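Local coordinates for post-proline cleaving enzyme (Rickettsia typhi, PDB 4HVT), which probably hydrolyses oligopeptides on the carboxyl side of proline, as a serine peptidase of the prolyl oligopeptidase family, at residues 75-80 with 400-405; 82-87 with 95-100; 113-118 with 164-169; 132-137 with 144-149. One frame throughout, in Å; residues are numbered along the deposited sequence.

Contact 1: residues 75-80 with 400-405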
# COMPACT_ATOMS: atom_id res chain seq x y z
N TYR A 75 -11.86 -6.61 11.35
CA TYR A 75 -10.85 -7.55 10.93
C TYR A 75 -9.79 -7.66 12.01
O TYR A 75 -9.54 -6.71 12.78
CB TYR A 75 -10.24 -7.12 9.58
CG TYR A 75 -11.26 -7.09 8.48
CD1 TYR A 75 -11.70 -8.28 7.91
CD2 TYR A 75 -11.83 -5.90 8.03
CE1 TYR A 75 -12.64 -8.29 6.94
CE2 TYR A 75 -12.79 -5.91 7.03
CZ TYR A 75 -13.20 -7.12 6.51
OH TYR A 75 -14.17 -7.15 5.54
N GLY A 76 -9.16 -8.79 12.11
CA GLY A 76 -8.13 -8.94 13.14
C GLY A 76 -7.06 -9.98 12.94
O GLY A 76 -6.96 -10.55 11.89
N VAL A 77 -6.30 -10.20 14.01
CA VAL A 77 -5.19 -11.16 14.06
C VAL A 77 -5.24 -11.85 15.44
O VAL A 77 -5.48 -11.21 16.48
CB VAL A 77 -3.83 -10.47 13.81
CG1 VAL A 77 -3.51 -9.48 14.86
CG2 VAL A 77 -2.72 -11.48 13.77
N ILE A 78 -5.04 -13.18 15.45
CA ILE A 78 -5.01 -13.97 16.65
C ILE A 78 -3.60 -14.06 17.25
O ILE A 78 -2.65 -14.46 16.56
CB ILE A 78 -5.46 -15.40 16.37
CG1 ILE A 78 -6.97 -15.38 15.95
CG2 ILE A 78 -5.21 -16.31 17.58
CD1 ILE A 78 -7.55 -16.69 15.42
N ARG A 79 -3.51 -13.70 18.52
CA ARG A 79 -2.36 -13.99 19.36
C ARG A 79 -2.80 -14.46 20.75
O ARG A 79 -3.60 -13.81 21.43
CB ARG A 79 -1.44 -12.75 19.51
CG ARG A 79 -0.71 -12.30 18.25
CD ARG A 79 0.43 -11.35 18.59
NE ARG A 79 -0.08 -10.13 19.20
CZ ARG A 79 -0.68 -9.16 18.52
NH1 ARG A 79 -0.87 -9.24 17.21
NH2 ARG A 79 -1.12 -8.09 19.14
N LYS A 80 -2.29 -15.63 21.14
CA LYS A 80 -2.44 -16.21 22.47
C LYS A 80 -3.88 -16.13 22.99
O LYS A 80 -4.14 -15.63 24.08
CB LYS A 80 -1.43 -15.61 23.45
CG LYS A 80 0.02 -15.83 23.01
CD LYS A 80 1.01 -15.36 24.04
CE LYS A 80 2.46 -15.53 23.58
NZ LYS A 80 2.72 -14.87 22.28
N GLY A 400 -6.96 -13.20 1.59
CA GLY A 400 -6.05 -12.58 2.51
C GLY A 400 -6.01 -13.35 3.79
O GLY A 400 -6.92 -14.18 4.08
N MET A 401 -4.95 -13.10 4.57
CA MET A 401 -4.89 -13.77 5.87
C MET A 401 -3.89 -13.10 6.81
O MET A 401 -3.02 -12.39 6.37
CB MET A 401 -4.58 -15.26 5.74
CG MET A 401 -3.14 -15.59 5.32
SD MET A 401 -2.90 -17.37 5.07
CE MET A 401 -2.80 -18.05 6.64
N SER A 402 -4.07 -13.39 8.11
CA SER A 402 -3.11 -13.01 9.16
C SER A 402 -2.74 -14.29 9.89
O SER A 402 -3.59 -15.13 10.17
CB SER A 402 -3.70 -12.00 10.14
OG SER A 402 -4.86 -12.43 10.81
N SER A 403 -1.44 -14.47 10.17
CA SER A 403 -0.99 -15.68 10.87
C SER A 403 0.42 -15.47 11.35
O SER A 403 1.11 -14.54 10.89
CB SER A 403 -1.05 -16.93 10.00
OG SER A 403 -0.03 -16.90 8.99
N TYR A 404 0.80 -16.34 12.26
CA TYR A 404 2.19 -16.39 12.80
C TYR A 404 2.59 -17.83 13.01
O TYR A 404 1.79 -18.70 13.36
CB TYR A 404 2.27 -15.75 14.18
CG TYR A 404 1.83 -14.34 14.34
CD1 TYR A 404 2.68 -13.30 14.11
CD2 TYR A 404 0.56 -14.07 14.81
CE1 TYR A 404 2.28 -11.98 14.31
CE2 TYR A 404 0.14 -12.78 15.00
CZ TYR A 404 0.99 -11.75 14.76
OH TYR A 404 0.58 -10.44 14.95
N GLU A 405 3.86 -18.11 12.79
CA GLU A 405 4.34 -19.47 13.03
C GLU A 405 4.15 -19.85 14.51
O GLU A 405 4.12 -21.03 14.82
CB GLU A 405 5.83 -19.60 12.61
CG GLU A 405 6.33 -21.02 12.57
CD GLU A 405 7.67 -21.19 11.86
OE1 GLU A 405 8.17 -20.22 11.23
OE2 GLU A 405 8.21 -22.31 12.00
O HOH W 1 -4.78 -14.50 12.95

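Contact 2: residues 82-87 with 95-100. With EDO (1,2-ethanediol), chain C.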
# COMPACT_ATOMS: atom_id res chain seq x y z
N TYR A 82 -6.52 -14.46 21.85
CA TYR A 82 -7.25 -13.21 21.63
C TYR A 82 -7.15 -12.80 20.18
O TYR A 82 -6.14 -13.03 19.52
CB TYR A 82 -6.65 -12.07 22.48
CG TYR A 82 -6.95 -12.13 23.92
CD1 TYR A 82 -6.20 -12.92 24.75
CD2 TYR A 82 -8.00 -11.41 24.47
CE1 TYR A 82 -6.47 -13.01 26.10
CE2 TYR A 82 -8.27 -11.48 25.83
CZ TYR A 82 -7.50 -12.29 26.63
OH TYR A 82 -7.76 -12.38 27.98
N VAL A 83 -8.17 -12.10 19.69
CA VAL A 83 -8.14 -11.41 18.44
C VAL A 83 -7.97 -9.95 18.72
O VAL A 83 -8.68 -9.36 19.55
CB VAL A 83 -9.48 -11.55 17.65
CG1 VAL A 83 -9.42 -10.76 16.37
CG2 VAL A 83 -9.74 -13.04 17.42
N TYR A 84 -6.97 -9.40 18.05
CA TYR A 84 -6.61 -7.96 18.09
C TYR A 84 -7.19 -7.24 16.88
O TYR A 84 -7.18 -7.75 15.77
CB TYR A 84 -5.09 -7.79 18.17
CG TYR A 84 -4.51 -8.28 19.46
CD1 TYR A 84 -4.39 -9.62 19.73
CD2 TYR A 84 -4.12 -7.36 20.48
CE1 TYR A 84 -3.90 -10.07 20.95
CE2 TYR A 84 -3.66 -7.80 21.71
CZ TYR A 84 -3.55 -9.16 21.95
OH TYR A 84 -3.09 -9.63 23.18
N ASN A 85 -7.69 -6.02 17.09
CA ASN A 85 -8.41 -5.26 16.08
C ASN A 85 -8.09 -3.79 16.27
O ASN A 85 -7.87 -3.34 17.41
CB ASN A 85 -9.93 -5.55 16.22
CG ASN A 85 -10.81 -4.58 15.47
OD1 ASN A 85 -11.47 -3.74 16.07
ND2 ASN A 85 -10.84 -4.70 14.16
N PHE A 86 -8.08 -3.06 15.17
CA PHE A 86 -7.99 -1.63 15.22
C PHE A 86 -9.27 -1.04 14.65
O PHE A 86 -9.61 -1.32 13.50
CB PHE A 86 -6.78 -1.07 14.45
CG PHE A 86 -6.53 0.36 14.77
CD1 PHE A 86 -6.00 0.71 16.01
CD2 PHE A 86 -6.90 1.34 13.90
CE1 PHE A 86 -5.84 2.03 16.37
CE2 PHE A 86 -6.72 2.68 14.24
CZ PHE A 86 -6.19 3.02 15.47
N TRP A 87 -9.95 -0.24 15.47
CA TRP A 87 -11.34 0.27 15.19
C TRP A 87 -11.41 1.80 15.19
O TRP A 87 -11.00 2.45 16.15
CB TRP A 87 -12.31 -0.25 16.25
CG TRP A 87 -13.72 0.23 16.06
CD1 TRP A 87 -14.29 1.31 16.67
CD2 TRP A 87 -14.72 -0.30 15.16
NE1 TRP A 87 -15.59 1.47 16.23
CE2 TRP A 87 -15.86 0.52 15.29
CE3 TRP A 87 -14.76 -1.40 14.28
CZ2 TRP A 87 -17.07 0.24 14.60
CZ3 TRP A 87 -15.96 -1.66 13.59
CH2 TRP A 87 -17.07 -0.82 13.74
N GLY A 95 -8.84 6.34 16.56
CA GLY A 95 -9.04 4.89 16.70
C GLY A 95 -8.66 4.23 18.01
O GLY A 95 -7.95 4.81 18.85
N LEU A 96 -9.11 2.98 18.14
CA LEU A 96 -8.93 2.15 19.30
C LEU A 96 -8.20 0.89 18.90
O LEU A 96 -8.66 0.16 18.02
CB LEU A 96 -10.30 1.70 19.84
CG LEU A 96 -11.25 2.80 20.31
CD1 LEU A 96 -12.59 2.19 20.71
CD2 LEU A 96 -10.65 3.64 21.42
N TRP A 97 -7.08 0.61 19.56
CA TRP A 97 -6.49 -0.72 19.50
C TRP A 97 -7.07 -1.56 20.63
O TRP A 97 -7.08 -1.16 21.80
CB TRP A 97 -4.97 -0.61 19.57
CG TRP A 97 -4.22 -1.92 19.46
CD1 TRP A 97 -4.27 -2.83 18.46
CD2 TRP A 97 -3.20 -2.39 20.37
NE1 TRP A 97 -3.41 -3.89 18.72
CE2 TRP A 97 -2.71 -3.61 19.86
CE3 TRP A 97 -2.66 -1.87 21.58
CZ2 TRP A 97 -1.73 -4.36 20.53
CZ3 TRP A 97 -1.69 -2.60 22.23
CH2 TRP A 97 -1.21 -3.83 21.69
N ARG A 98 -7.65 -2.70 20.25
CA ARG A 98 -8.51 -3.47 21.15
C ARG A 98 -8.45 -4.98 20.88
O ARG A 98 -7.86 -5.44 19.88
CB ARG A 98 -9.94 -2.93 21.11
CG ARG A 98 -10.58 -3.06 19.77
CD ARG A 98 -11.98 -2.41 19.73
NE ARG A 98 -12.58 -2.90 18.53
CZ ARG A 98 -13.86 -2.76 18.20
NH1 ARG A 98 -14.69 -2.10 19.00
NH2 ARG A 98 -14.30 -3.27 17.06
N ARG A 99 -8.91 -5.74 21.86
CA ARG A 99 -8.88 -7.19 21.74
C ARG A 99 -10.08 -7.89 22.38
O ARG A 99 -10.75 -7.36 23.28
CB ARG A 99 -7.58 -7.77 22.32
CG ARG A 99 -7.50 -7.67 23.81
CD ARG A 99 -6.23 -8.31 24.34
NE ARG A 99 -6.29 -8.44 25.78
CZ ARG A 99 -5.48 -9.23 26.47
NH1 ARG A 99 -4.53 -9.89 25.82
NH2 ARG A 99 -5.61 -9.35 27.76
N THR A 100 -10.30 -9.11 21.92
CA THR A 100 -11.34 -9.96 22.50
C THR A 100 -10.93 -11.42 22.41
O THR A 100 -10.22 -11.86 21.47
CB THR A 100 -12.71 -9.73 21.82
OG1 THR A 100 -13.77 -10.16 22.67
CG2 THR A 100 -12.81 -10.47 20.53
C1 EDO C . -13.17 -0.63 11.20
O1 EDO C . -12.28 0.44 11.61
C2 EDO C . -12.37 -1.93 11.16
O2 EDO C . -11.99 -2.42 12.46

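Contact 3: residues 113-118 with 164-169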
# COMPACT_ATOMS: atom_id res chain seq x y z
N GLU A 113 -11.99 -5.41 24.74
CA GLU A 113 -11.17 -4.77 25.77
C GLU A 113 -10.34 -3.69 25.04
O GLU A 113 -9.53 -4.04 24.15
CB GLU A 113 -10.26 -5.82 26.40
CG GLU A 113 -9.25 -5.21 27.33
CD GLU A 113 -8.48 -6.22 28.15
OE1 GLU A 113 -8.20 -7.36 27.66
OE2 GLU A 113 -8.15 -5.82 29.30
N VAL A 114 -10.51 -2.42 25.40
CA VAL A 114 -9.74 -1.35 24.73
C VAL A 114 -8.35 -1.34 25.36
O VAL A 114 -8.21 -1.39 26.59
CB VAL A 114 -10.39 0.05 24.90
CG1 VAL A 114 -9.47 1.15 24.36
CG2 VAL A 114 -11.73 0.13 24.18
N LEU A 115 -7.34 -1.31 24.51
CA LEU A 115 -5.95 -1.32 24.98
C LEU A 115 -5.32 0.06 24.89
O LEU A 115 -4.73 0.52 25.85
CB LEU A 115 -5.15 -2.32 24.17
CG LEU A 115 -5.63 -3.76 24.18
CD1 LEU A 115 -4.85 -4.63 23.22
CD2 LEU A 115 -5.64 -4.30 25.62
N ILE A 116 -5.45 0.70 23.73
CA ILE A 116 -5.00 2.06 23.53
C ILE A 116 -6.04 2.84 22.75
O ILE A 116 -6.43 2.42 21.66
CB ILE A 116 -3.64 2.20 22.80
CG1 ILE A 116 -2.54 1.45 23.55
CG2 ILE A 116 -3.30 3.67 22.75
CD1 ILE A 116 -1.23 1.29 22.81
N ASP A 117 -6.45 3.97 23.33
CA ASP A 117 -7.34 4.94 22.68
C ASP A 117 -6.48 6.09 22.12
O ASP A 117 -6.00 6.97 22.88
CB ASP A 117 -8.39 5.43 23.69
CG ASP A 117 -9.39 6.42 23.10
OD1 ASP A 117 -9.09 7.12 22.13
OD2 ASP A 117 -10.55 6.54 23.64
N PHE A 118 -6.37 6.13 20.79
CA PHE A 118 -5.50 7.12 20.14
C PHE A 118 -6.14 8.50 20.10
O PHE A 118 -5.45 9.49 19.99
CB PHE A 118 -5.04 6.68 18.73
CG PHE A 118 -4.02 5.60 18.79
CD1 PHE A 118 -4.40 4.27 18.99
CD2 PHE A 118 -2.68 5.91 18.79
CE1 PHE A 118 -3.43 3.28 19.14
CE2 PHE A 118 -1.72 4.89 18.94
CZ PHE A 118 -2.10 3.60 19.13
N GLU A 164 0.01 -5.99 30.80
CA GLU A 164 -0.45 -6.20 32.19
C GLU A 164 -0.89 -4.87 32.79
O GLU A 164 -1.96 -4.78 33.40
CB GLU A 164 0.63 -6.87 33.03
CG GLU A 164 0.24 -7.21 34.45
CD GLU A 164 1.37 -7.91 35.18
OE1 GLU A 164 1.70 -9.08 34.84
OE2 GLU A 164 1.97 -7.27 36.08
N LYS A 165 -0.08 -3.83 32.60
CA LYS A 165 -0.40 -2.48 33.05
C LYS A 165 -1.44 -1.74 32.18
O LYS A 165 -2.04 -0.75 32.64
CB LYS A 165 0.90 -1.65 33.10
N LYS A 166 -1.64 -2.20 30.93
CA LYS A 166 -2.44 -1.48 29.90
C LYS A 166 -2.03 -0.01 29.81
O LYS A 166 -2.86 0.91 29.76
CB LYS A 166 -3.94 -1.64 30.15
CG LYS A 166 -4.46 -2.96 29.60
CD LYS A 166 -5.76 -3.38 30.28
CE LYS A 166 -6.95 -2.56 29.83
NZ LYS A 166 -8.22 -3.22 30.31
N ASP A 167 -0.72 0.21 29.78
CA ASP A 167 -0.17 1.56 29.72
C ASP A 167 1.24 1.54 29.19
O ASP A 167 1.90 0.48 29.19
CB ASP A 167 -0.16 2.19 31.14
CG ASP A 167 -0.11 3.71 31.12
OD1 ASP A 167 -0.24 4.34 30.07
OD2 ASP A 167 0.04 4.30 32.21
N PHE A 168 1.70 2.72 28.76
CA PHE A 168 3.07 2.91 28.33
C PHE A 168 4.05 2.66 29.50
O PHE A 168 3.76 2.89 30.68
CB PHE A 168 3.26 4.29 27.65
CG PHE A 168 2.47 4.41 26.40
CD1 PHE A 168 2.88 3.76 25.26
CD2 PHE A 168 1.21 5.02 26.39
CE1 PHE A 168 2.15 3.82 24.08
CE2 PHE A 168 0.45 5.03 25.23
CZ PHE A 168 0.93 4.42 24.07
N VAL A 169 5.21 2.13 29.15
CA VAL A 169 6.22 1.82 30.12
C VAL A 169 6.97 3.11 30.47
O VAL A 169 7.60 3.71 29.60
CB VAL A 169 7.20 0.78 29.55
CG1 VAL A 169 8.37 0.57 30.52
CG2 VAL A 169 6.53 -0.54 29.20
O HOH W 2 -3.02 2.27 27.15

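Contact 4: residues 132-137 with 144-149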
# COMPACT_ATOMS: atom_id res chain seq x y z
N ARG A 132 0.36 3.14 13.92
CA ARG A 132 1.08 2.64 12.76
C ARG A 132 1.62 1.19 12.95
O ARG A 132 2.47 0.77 12.19
CB ARG A 132 2.25 3.58 12.35
CG ARG A 132 1.91 5.06 12.18
CD ARG A 132 0.97 5.38 11.00
NE ARG A 132 1.53 4.98 9.74
CZ ARG A 132 2.15 5.80 8.90
NH1 ARG A 132 2.31 7.07 9.21
NH2 ARG A 132 2.60 5.34 7.73
N GLY A 133 1.02 0.45 13.88
CA GLY A 133 1.30 -0.99 14.06
C GLY A 133 2.07 -1.26 15.33
O GLY A 133 2.41 -0.34 16.05
N VAL A 134 2.29 -2.55 15.61
CA VAL A 134 2.89 -2.97 16.88
C VAL A 134 3.87 -4.08 16.62
O VAL A 134 3.80 -4.78 15.59
CB VAL A 134 1.88 -3.48 17.95
CG1 VAL A 134 0.77 -2.52 18.23
CG2 VAL A 134 1.31 -4.86 17.56
N SER A 135 4.83 -4.24 17.53
CA SER A 135 5.73 -5.38 17.53
C SER A 135 5.81 -5.93 18.96
O SER A 135 6.16 -5.19 19.90
CB SER A 135 7.13 -4.99 17.10
OG SER A 135 7.87 -6.19 17.04
N ASN A 136 5.50 -7.22 19.09
CA ASN A 136 5.46 -7.88 20.37
C ASN A 136 6.79 -8.57 20.72
O ASN A 136 7.48 -9.10 19.85
CB ASN A 136 4.31 -8.93 20.33
CG ASN A 136 3.94 -9.49 21.68
OD1 ASN A 136 3.61 -10.67 21.77
ND2 ASN A 136 3.95 -8.68 22.73
N CYS A 137 7.19 -8.50 21.98
CA CYS A 137 8.46 -9.07 22.44
C CYS A 137 8.30 -10.57 22.69
O CYS A 137 7.46 -10.97 23.48
CB CYS A 137 8.88 -8.40 23.74
SG CYS A 137 10.45 -9.02 24.37
N TYR A 144 5.08 -4.52 24.14
CA TYR A 144 4.88 -4.16 22.75
C TYR A 144 5.60 -2.87 22.47
O TYR A 144 5.71 -2.03 23.35
CB TYR A 144 3.38 -3.94 22.44
CG TYR A 144 2.55 -5.19 22.38
CD1 TYR A 144 2.10 -5.80 23.54
CD2 TYR A 144 2.21 -5.77 21.16
CE1 TYR A 144 1.32 -6.94 23.50
CE2 TYR A 144 1.41 -6.91 21.11
CZ TYR A 144 0.98 -7.48 22.27
OH TYR A 144 0.22 -8.64 22.18
N LEU A 145 6.14 -2.71 21.27
CA LEU A 145 6.58 -1.40 20.78
C LEU A 145 5.47 -0.89 19.89
O LEU A 145 5.13 -1.54 18.91
CB LEU A 145 7.89 -1.52 20.00
CG LEU A 145 8.99 -2.06 20.89
CD1 LEU A 145 10.13 -2.60 20.03
CD2 LEU A 145 9.51 -1.05 21.92
N ILE A 146 4.86 0.23 20.26
CA ILE A 146 3.75 0.79 19.50
C ILE A 146 4.28 1.84 18.55
O ILE A 146 4.75 2.86 19.02
CB ILE A 146 2.65 1.43 20.40
CG1 ILE A 146 2.28 0.53 21.60
CG2 ILE A 146 1.45 1.82 19.57
CD1 ILE A 146 1.66 -0.78 21.25
N SER A 147 4.18 1.60 17.24
CA SER A 147 4.55 2.59 16.22
C SER A 147 3.46 3.62 16.01
O SER A 147 2.27 3.29 15.99
CB SER A 147 4.86 1.92 14.90
OG SER A 147 6.06 1.15 15.00
N MET A 148 3.90 4.86 15.85
CA MET A 148 3.02 6.03 15.79
C MET A 148 3.62 7.10 14.89
O MET A 148 4.84 7.18 14.71
CB MET A 148 2.80 6.63 17.18
CG MET A 148 2.04 5.73 18.12
SD MET A 148 1.99 6.46 19.78
CE MET A 148 3.55 6.16 20.40
N SER A 149 2.76 7.93 14.33
CA SER A 149 3.21 9.10 13.59
C SER A 149 2.33 10.29 13.95
O SER A 149 1.20 10.13 14.43
CB SER A 149 3.13 8.84 12.09
OG SER A 149 1.77 8.56 11.68

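Contact 1: residues 75-80 with 400-405
Tyr-404 reaches across to Val-77 and Arg-79 with CE2, CZ and OH, and Ser-402 touches Gly-76 and Val-77 with its hydroxyl. On the apolar side, Val-77 CG2 comes within 3.4 Å of Tyr-404 CE2, the two side chains crossing at about a right angle. Arg-79 CG packs obliquely against the same ring carbon, CE2, also at 3.4 Å, while the carbonyl oxygen of Ile-78 lies at the ring edge, in its plane. Beyond CG the arginine bends, chi3 of -63° turning NE, and the guanidinium ends nearly perpendicular to the phenol, planes 83° apart. From there NH1 donates to Tyr-404 OH at 2.9 Å, with a bent N-H...O angle of 136°. Ser-402 OG lies 3.0 Å from Gly-76 O and is hydrogen-bonded to a water that accepts from Ile-78 N at 2.8 Å.

Further out, Arg-79 makes a cation-pi contact with Tyr-84 and a weak hydrogen bond from NE to Tyr-144 OH. Backbone bonds pair Val-77 with Tyr-84 and Ser-402 with Leu-411, so each strand belongs to its own sheet. The CA atoms of Val-77 and Ser-402 are 5.6 Å apart, and the segments run nearly parallel. Between these segments the junction of first and last propeller blades therefore rests on side-chain polar contacts, packing on Tyr-404 and a water, not on a shared beta ladder.

Contact 2: residues 82-87 with 95-100
Arg-99 lies between Tyr-82 and Tyr-84 and meets one or both of them along its whole length. Its CB sits over the Tyr-84 ring, 4.0 Å from the centroid, a CH-pi contact displaced toward the rim. CG, in the crowded position between backbone N and carbonyl carbon (chi1 70°), turns to Tyr-82 CD2. CD touches that same carbon and Tyr-84 OH. NE passes above Tyr-82 CE2 and also forms a salt bridge with Glu-113. CZ then lies 3.6 Å from the Tyr-82 centroid; ring and guanidinium planes differ by only 2°, a flat cation-pi stack. Finally Arg-99 NH1, over the centre of that ring, donates to Tyr-84 OH at 3.0 Å, with the oxygen near the guanidinium plane.

On the opposite face, with Asn-85 and Trp-87, Arg-98 stacks less flatly: its guanidinium lies on Trp-87 with centres 4.2 Å apart and planes at 22°. Asn-85 OD1 is gripped by Arg-98 NE at 2.8 Å and Arg-98 NH2 at 3.0 Å. NE approaches in the amide carbonyl plane, NH2 from well above it. Asn-85 ND2 turns to Tyr-75 O and to a bound ethanediol.

Backbone bonds join Val-83 with Thr-100, Asn-85 with Arg-98 and Trp-87 with Leu-96 in both directions; Tyr-84 with Arg-99 and Phe-86 with Trp-97 are the non-hydrogen-bonded pairs. This is a regular antiparallel hairpin, forming the two middle strands of a four-stranded propeller blade.

Contact 3: residues 113-118 with 164-169
Leu-115 and Lys-166 are the closest backbone pair, with CA atoms 6.0 Å apart, and the touching parts of the two segments run in nearly the same direction, 9° apart. Between them no backbone hydrogen bond forms; one water donates to Leu-115 O at 2.8 Å and to Lys-166 O at 2.9 Å, bridging the two carbonyls.

Two side-chain contacts flank that bridge. At one end Lys-166 bends at chi3 (73°), which sets CE near Val-114 O, 3.7 Å away. Lys-166 NZ then meets Glu-113 OE2 at 2.8 Å in a salt bridge that uses the anti lone pair of the carboxylate oxygen. The glutamate reaches out as an extended chain, and its other oxygen, OE1, is paired with Arg-99; the carboxylate therefore lies between two cations, which would probably favour its charged form. At the other end Ile-116 CD1 touches Phe-168 CZ at 4.0 Å, the side chains crossing at about a right angle. Phe-168 also packs edge-to-face with Trp-161, on which Leu-115 and Ile-116 rest.

Both segments are irregular: Leu-115 and Ile-116 form a classic beta bulge opposite Trp-97, while Lys-166 and Asp-167 form a G1 bulge opposite Asp-162. Strand 113-117 is outermost in its sheet and 167-168 pairs with 155-162 in the next, so this is the outer seam between neighbouring blades of a beta-propeller, closed by water, charge and one apolar contact.

Contact 4: residues 132-137 with 144-149
Val-134 faces Ile-146 and Ser-135 faces Leu-145 in an antiparallel beta hairpin, the first two strands of the second propeller blade. The short strand axes approach to 4.6 Å. Leu-145 N donates to Ser-135 O, and Ser-135 N to Leu-145 O, making this the hydrogen-bonded pair; Val-134 with Ile-146 and Asn-136 with Tyr-144 are non-hydrogen-bonded pairs.

Near Arg-132 the ladder becomes irregular. Ser-147 N donates to Gly-133 O, but Ser-147 O receives the N-H of Arg-132, so two consecutive residues are bonded to one serine; that donor stands 44° above the carbonyl plane. The Arg-132 side chain, bent at both chi2 and chi3, reaches Ser-149 on the neighbouring strand. CD comes 3.3 Å from Ser-149 OG, and NH1 donates to the same oxygen at 2.9 Å in a fairly straight bond (160°) that stays close to the guanidinium plane. NH1 also reaches Lys-153 O, while the serine hydroxyl has a further partner in Gly-151 O.

On the face carrying Val-134, the valine splits its two methyls. CG1 lies alongside Ile-146 and touches its CD1 at 3.6 Å; CG2 meets the edge of the Tyr-144 ring at CD2, 3.8 Å away. Asn-136 lays its amide over that ring, planes 22° apart. Its ND2, hydrogen-bonded to Pro-141 O, stands 3.1 Å above the ring plane, over the centre, and lies 3.2 Å from Tyr-144 CZ.

In the fold
All four contacts lie in the N-terminal seven-bladed beta-propeller. Contact 2 lies within the sheet of strands 77-79, 82-87, 96-101 and 113-117, and contact 4 within the next sheet along the chain. Contact 3 joins these two neighbours, whereas contact 1 joins the first sheet to the last, spanning about 320 residues and enclosing the others in sequence; contact 4 nests within contact 3. Centres of contacts 2 and 3 are about 11 Å apart, those of contacts 1 and 3 about 20 Å. Trp-97 of contact 2 packs on Val-134, Tyr-144 and Ile-146 of contact 4. The first blade thus meets the last through edge strand 77-79 and the second through edge strand 113-117, where the propeller ring closes.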